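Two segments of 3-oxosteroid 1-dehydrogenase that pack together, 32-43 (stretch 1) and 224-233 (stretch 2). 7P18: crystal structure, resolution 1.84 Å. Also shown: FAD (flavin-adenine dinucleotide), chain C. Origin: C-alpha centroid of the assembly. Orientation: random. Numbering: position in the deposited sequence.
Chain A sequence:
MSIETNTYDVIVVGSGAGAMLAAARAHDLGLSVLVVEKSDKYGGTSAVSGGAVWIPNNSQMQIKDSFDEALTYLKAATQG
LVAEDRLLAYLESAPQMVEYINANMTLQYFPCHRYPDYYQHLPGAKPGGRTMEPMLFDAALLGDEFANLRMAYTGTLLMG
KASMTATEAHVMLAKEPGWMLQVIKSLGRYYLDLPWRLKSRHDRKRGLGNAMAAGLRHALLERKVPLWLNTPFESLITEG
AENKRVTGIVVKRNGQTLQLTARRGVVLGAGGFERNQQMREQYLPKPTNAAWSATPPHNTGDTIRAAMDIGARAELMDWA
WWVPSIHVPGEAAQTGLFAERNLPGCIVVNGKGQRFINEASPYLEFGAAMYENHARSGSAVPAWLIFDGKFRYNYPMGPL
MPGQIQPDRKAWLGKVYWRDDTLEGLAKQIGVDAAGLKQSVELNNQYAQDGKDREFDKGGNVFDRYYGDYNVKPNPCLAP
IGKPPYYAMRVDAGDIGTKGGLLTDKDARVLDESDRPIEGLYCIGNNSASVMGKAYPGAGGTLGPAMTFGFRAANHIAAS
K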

# COMPACT_ATOMS: atom_id res chain seq x y z
N SER A 32 14.04 5.79 26.04
CA SER A 32 14.87 6.61 25.13
C SER A 32 14.90 5.90 23.76
O SER A 32 15.17 4.68 23.70
CB SER A 32 16.27 6.86 25.70
OG SER A 32 17.08 5.70 25.70
N VAL A 33 14.62 6.67 22.71
CA VAL A 33 14.47 6.13 21.33
C VAL A 33 15.40 6.88 20.37
O VAL A 33 15.48 8.11 20.45
CB VAL A 33 13.00 6.21 20.87
CG1 VAL A 33 12.80 5.58 19.51
CG2 VAL A 33 12.09 5.52 21.88
N LEU A 34 16.02 6.13 19.45
CA LEU A 34 16.60 6.67 18.20
C LEU A 34 15.95 6.00 16.99
O LEU A 34 15.82 4.75 17.00
CB LEU A 34 18.10 6.40 18.20
CG LEU A 34 18.83 6.72 16.90
CD1 LEU A 34 18.83 8.19 16.61
CD2 LEU A 34 20.26 6.16 16.91
N VAL A 35 15.60 6.79 15.98
CA VAL A 35 15.18 6.27 14.64
C VAL A 35 16.31 6.50 13.63
O VAL A 35 16.80 7.64 13.58
CB VAL A 35 13.87 6.92 14.18
CG1 VAL A 35 13.40 6.31 12.85
CG2 VAL A 35 12.80 6.80 15.26
N VAL A 36 16.71 5.47 12.90
CA VAL A 36 17.70 5.60 11.78
C VAL A 36 17.00 5.31 10.44
O VAL A 36 16.31 4.25 10.34
CB VAL A 36 18.94 4.73 11.99
CG1 VAL A 36 19.70 5.13 13.25
CG2 VAL A 36 18.66 3.24 11.98
N GLU A 37 17.20 6.19 9.44
CA GLU A 37 16.61 6.12 8.08
C GLU A 37 17.75 6.10 7.04
O GLU A 37 18.65 6.98 7.13
CB GLU A 37 15.65 7.30 7.86
CG GLU A 37 15.23 7.50 6.40
CD GLU A 37 14.57 6.33 5.73
OE1 GLU A 37 13.74 5.66 6.42
OE2 GLU A 37 14.88 6.08 4.53
N LYS A 38 17.73 5.10 6.15
CA LYS A 38 18.73 4.86 5.07
C LYS A 38 18.77 6.08 4.14
O LYS A 38 19.89 6.51 3.83
CB LYS A 38 18.39 3.57 4.32
CG LYS A 38 19.07 3.30 2.97
CD LYS A 38 18.61 1.91 2.54
CE LYS A 38 19.01 1.48 1.17
NZ LYS A 38 18.76 0.05 0.97
N SER A 39 17.61 6.64 3.79
CA SER A 39 17.48 7.58 2.64
C SER A 39 17.55 9.01 3.16
O SER A 39 17.66 9.23 4.38
CB SER A 39 16.24 7.31 1.83
OG SER A 39 15.12 7.96 2.38
N ASP A 40 17.44 9.96 2.23
CA ASP A 40 17.47 11.42 2.48
C ASP A 40 16.09 11.90 2.92
O ASP A 40 15.98 13.08 3.25
CB ASP A 40 17.91 12.17 1.21
CG ASP A 40 17.07 11.88 -0.02
OD1 ASP A 40 16.82 10.68 -0.32
OD2 ASP A 40 16.62 12.83 -0.65
N LYS A 41 15.07 11.02 2.93
CA LYS A 41 13.68 11.41 3.27
C LYS A 41 13.13 10.45 4.34
O LYS A 41 13.54 9.29 4.33
CB LYS A 41 12.76 11.38 2.06
CG LYS A 41 13.18 12.19 0.84
CD LYS A 41 13.10 13.70 1.05
CE LYS A 41 13.64 14.51 -0.12
NZ LYS A 41 13.68 15.95 0.23
N TYR A 42 12.23 10.91 5.21
CA TYR A 42 11.48 10.03 6.16
C TYR A 42 10.14 9.64 5.53
O TYR A 42 9.61 10.39 4.67
CB TYR A 42 11.28 10.68 7.53
CG TYR A 42 10.59 12.01 7.54
CD1 TYR A 42 9.20 12.08 7.53
CD2 TYR A 42 11.30 13.20 7.57
CE1 TYR A 42 8.55 13.30 7.53
CE2 TYR A 42 10.66 14.42 7.57
CZ TYR A 42 9.28 14.47 7.55
OH TYR A 42 8.61 15.65 7.57
N GLY A 43 9.60 8.48 5.93
CA GLY A 43 8.22 8.08 5.58
C GLY A 43 8.15 6.87 4.69
O GLY A 43 7.16 6.14 4.82
PA FAD C . 8.17 1.63 4.39
O1A FAD C . 6.97 2.49 4.58
O2A FAD C . 8.63 1.58 2.96
O5B FAD C . 9.31 2.20 5.33
C5B FAD C . 10.59 1.52 5.35
C4B FAD C . 11.66 2.56 5.53
O4B FAD C . 12.90 1.89 5.90
C3B FAD C . 11.98 3.41 4.29
O3B FAD C . 11.97 4.80 4.60
C2B FAD C . 13.36 2.91 3.86
O2B FAD C . 14.09 3.87 3.11
C1B FAD C . 13.96 2.48 5.20
N9A FAD C . 15.07 1.53 5.10
C8A FAD C . 15.27 0.53 4.18
N7A FAD C . 16.45 -0.07 4.33
C5A FAD C . 17.01 0.54 5.44
C6A FAD C . 18.24 0.35 6.12
N6A FAD C . 19.19 -0.51 5.73
N1A FAD C . 18.48 1.13 7.19
C2A FAD C . 17.55 2.02 7.56
N3A FAD C . 16.40 2.34 6.96
C4A FAD C . 16.18 1.53 5.91
N1 FAD C . -1.03 -0.15 2.37
C2 FAD C . -2.07 0.03 3.22
O2 FAD C . -2.26 -0.75 4.17
N3 FAD C . -2.91 1.07 3.10
C4 FAD C . -2.95 1.85 1.97
O4 FAD C . -3.67 2.85 1.97
C4X FAD C . -1.90 1.69 1.02
N5 FAD C . -1.88 2.45 -0.06
C5X FAD C . -0.81 2.31 -0.91
C6 FAD C . -0.71 3.17 -2.03
C7 FAD C . 0.41 3.18 -2.85
C7M FAD C . 0.51 4.13 -4.02
C8 FAD C . 1.50 2.34 -2.52
C8M FAD C . 2.75 2.34 -3.38
C9 FAD C . 1.38 1.43 -1.48
C9A FAD C . 0.26 1.43 -0.63
N10 FAD C . 0.12 0.54 0.45
C10 FAD C . -0.95 0.65 1.33
C1' FAD C . 1.22 -0.36 0.82
C2' FAD C . 2.06 0.29 1.94
O2' FAD C . 2.51 1.60 1.60
C3' FAD C . 3.27 -0.56 2.36
O3' FAD C . 2.95 -1.95 2.39
C4' FAD C . 3.82 -0.09 3.69
O4' FAD C . 4.09 1.30 3.59
C5' FAD C . 5.07 -0.83 4.13
O5' FAD C . 5.50 -0.18 5.34
P FAD C . 6.93 -0.52 5.96
O1P FAD C . 6.99 0.35 7.14
O2P FAD C . 7.19 -1.96 6.04
O3P FAD C . 7.96 0.09 4.85
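Stretch 2 (224-233) KVPLWLNTPF

Stretch 2 lies beside stretch 1 as a parallel neighbour, and the two bury 850 Å² between them. Lys224 has just left a helix; its positive phi closes a Schellman motif, and its side chain stays out of reach of stretch 1. From Val225 to Leu229 the backbone is extended. Asn230 breaks this with phi/psi of 60/33, and Pro232 and Phe233 are extended again.

From Val33-Val225 to Glu37-Leu229 the register advances one residue at a time. Val33 CA is 6.1 Å from Val225 CA, Leu34 CA is 5.4 Å from Pro226 CA, and Val36 CA is 4.8 Å from Trp228 CA. The chains therefore draw closer as they enter the paired part. After the turn, Lys38 CA comes within 3.8 Å of Pro232 CA.

Backbone hydrogen bonds hold the pair together. Val35 is bonded to stretch 2 through both its N and its O: the N donates to Pro226 O at 3.0 Å, and the O accepts from Trp228 N at 2.8 Å. Glu37 N donates to Trp228 O at 2.8 Å. This alternation is typical of parallel strands. Beyond it, the turn at Asn230 lets stretch 2 offer two more donors. Thr231 N reaches Glu37 O at 2.8 Å, and Asn230 N reaches Ser39 O at 2.9 Å. Two CA-H...O contacts add to these: Leu227 CA to Val35 O at 3.2 Å, and Asn230 CA to Lys38 O at 3.3 Å.

Apolar side chains line the contact. Val35 and Leu227 share one face of the sheet, with Val35 CG1 4.0 Å from Leu227 CG. Val225 packs near the start, its CG1 4.0 Å from Val33 CG1. Val36 and Trp228 share the other face, where Val36 CG1 is 4.4 Å from Trp228 CE3. Leu34 CD1 sits over the indole, 3.6 Å from the centroid of the five-membered ring in a CH-pi contact. Leu229 CD2 is 3.8 Å from Glu37 CG and 4.4 Å from Tyr42 CB.

One water bridges the far end, donating to Asp40 O and to Asn230 OD1. The Asn230 side chain bends back, bringing ND2 to 3.5 Å from Asp40 CB.

Both stretches bind FAD. The Glu37 carboxylate accepts from the ribose hydroxyls, OE1 from FAD O3B and OE2 from FAD O2B, each at 2.7 Å. Phe233 takes the adenine through its backbone: its N donates to FAD N1A at 2.9 Å, and its O accepts from FAD N6A at 3.1 Å.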

# COMPACT_ATOMS: atom_id res chain seq x y z
N LYS A 224 10.74 15.12 20.80
CA LYS A 224 12.20 15.31 20.58
C LYS A 224 12.89 13.97 20.41
O LYS A 224 14.00 13.79 20.90
CB LYS A 224 12.82 16.06 21.77
CG LYS A 224 12.18 17.42 22.06
CD LYS A 224 12.81 18.09 23.28
CE LYS A 224 12.03 19.30 23.76
NZ LYS A 224 12.33 20.50 22.95
N VAL A 225 12.26 13.04 19.69
CA VAL A 225 12.88 11.73 19.39
C VAL A 225 13.76 11.95 18.18
O VAL A 225 13.25 12.41 17.15
CB VAL A 225 11.81 10.66 19.12
CG1 VAL A 225 12.43 9.40 18.56
CG2 VAL A 225 10.99 10.37 20.36
N PRO A 226 15.08 11.67 18.28
CA PRO A 226 15.97 11.89 17.14
C PRO A 226 15.66 10.93 16.00
O PRO A 226 15.37 9.76 16.25
CB PRO A 226 17.38 11.68 17.72
CG PRO A 226 17.15 10.81 18.96
CD PRO A 226 15.80 11.23 19.48
N LEU A 227 15.76 11.44 14.78
CA LEU A 227 15.65 10.66 13.54
C LEU A 227 16.86 10.98 12.66
O LEU A 227 16.94 12.09 12.16
CB LEU A 227 14.35 11.05 12.85
CG LEU A 227 13.88 10.09 11.76
CD1 LEU A 227 12.40 10.25 11.49
CD2 LEU A 227 14.65 10.28 10.47
N TRP A 228 17.76 10.03 12.48
CA TRP A 228 18.98 10.24 11.66
C TRP A 228 18.71 9.81 10.22
O TRP A 228 18.56 8.61 9.97
CB TRP A 228 20.18 9.49 12.24
CG TRP A 228 20.63 9.99 13.58
CD1 TRP A 228 20.14 11.06 14.28
CD2 TRP A 228 21.66 9.42 14.39
NE1 TRP A 228 20.76 11.15 15.50
CE2 TRP A 228 21.70 10.16 15.59
CE3 TRP A 228 22.51 8.31 14.26
CZ2 TRP A 228 22.61 9.88 16.61
CZ3 TRP A 228 23.39 8.02 15.27
CH2 TRP A 228 23.43 8.78 16.44
N LEU A 229 18.69 10.78 9.30
CA LEU A 229 18.57 10.53 7.84
C LEU A 229 19.94 10.13 7.29
O LEU A 229 20.94 10.34 7.98
CB LEU A 229 18.02 11.78 7.15
CG LEU A 229 16.62 12.20 7.58
CD1 LEU A 229 16.27 13.59 7.09
CD2 LEU A 229 15.58 11.22 7.06
N ASN A 230 19.95 9.49 6.12
CA ASN A 230 21.20 9.14 5.40
C ASN A 230 22.03 8.24 6.29
O ASN A 230 23.28 8.34 6.21
CB ASN A 230 21.94 10.42 5.02
CG ASN A 230 21.08 11.38 4.24
OD1 ASN A 230 20.82 12.50 4.68
ND2 ASN A 230 20.60 10.92 3.11
N THR A 231 21.38 7.40 7.10
CA THR A 231 22.04 6.56 8.14
C THR A 231 21.53 5.13 8.02
O THR A 231 20.73 4.68 8.83
CB THR A 231 21.82 7.14 9.55
OG1 THR A 231 22.33 8.48 9.57
CG2 THR A 231 22.52 6.34 10.62
N PRO A 232 21.96 4.39 6.99
CA PRO A 232 21.52 3.02 6.79
C PRO A 232 22.04 2.05 7.85
O PRO A 232 23.24 2.04 8.16
CB PRO A 232 22.10 2.62 5.42
CG PRO A 232 23.28 3.56 5.23
CD PRO A 232 22.88 4.84 5.92
N PHE A 233 21.14 1.21 8.36
CA PHE A 233 21.50 -0.05 9.03
C PHE A 233 22.37 -0.88 8.10
O PHE A 233 22.05 -1.01 6.90
CB PHE A 233 20.22 -0.80 9.44
CG PHE A 233 20.45 -2.23 9.82
CD1 PHE A 233 20.53 -3.20 8.85
CD2 PHE A 233 20.53 -2.60 11.16
CE1 PHE A 233 20.72 -4.52 9.19
CE2 PHE A 233 20.70 -3.93 11.50
CZ PHE A 233 20.81 -4.88 10.52
O HOH W 1 18.55 14.21 3.93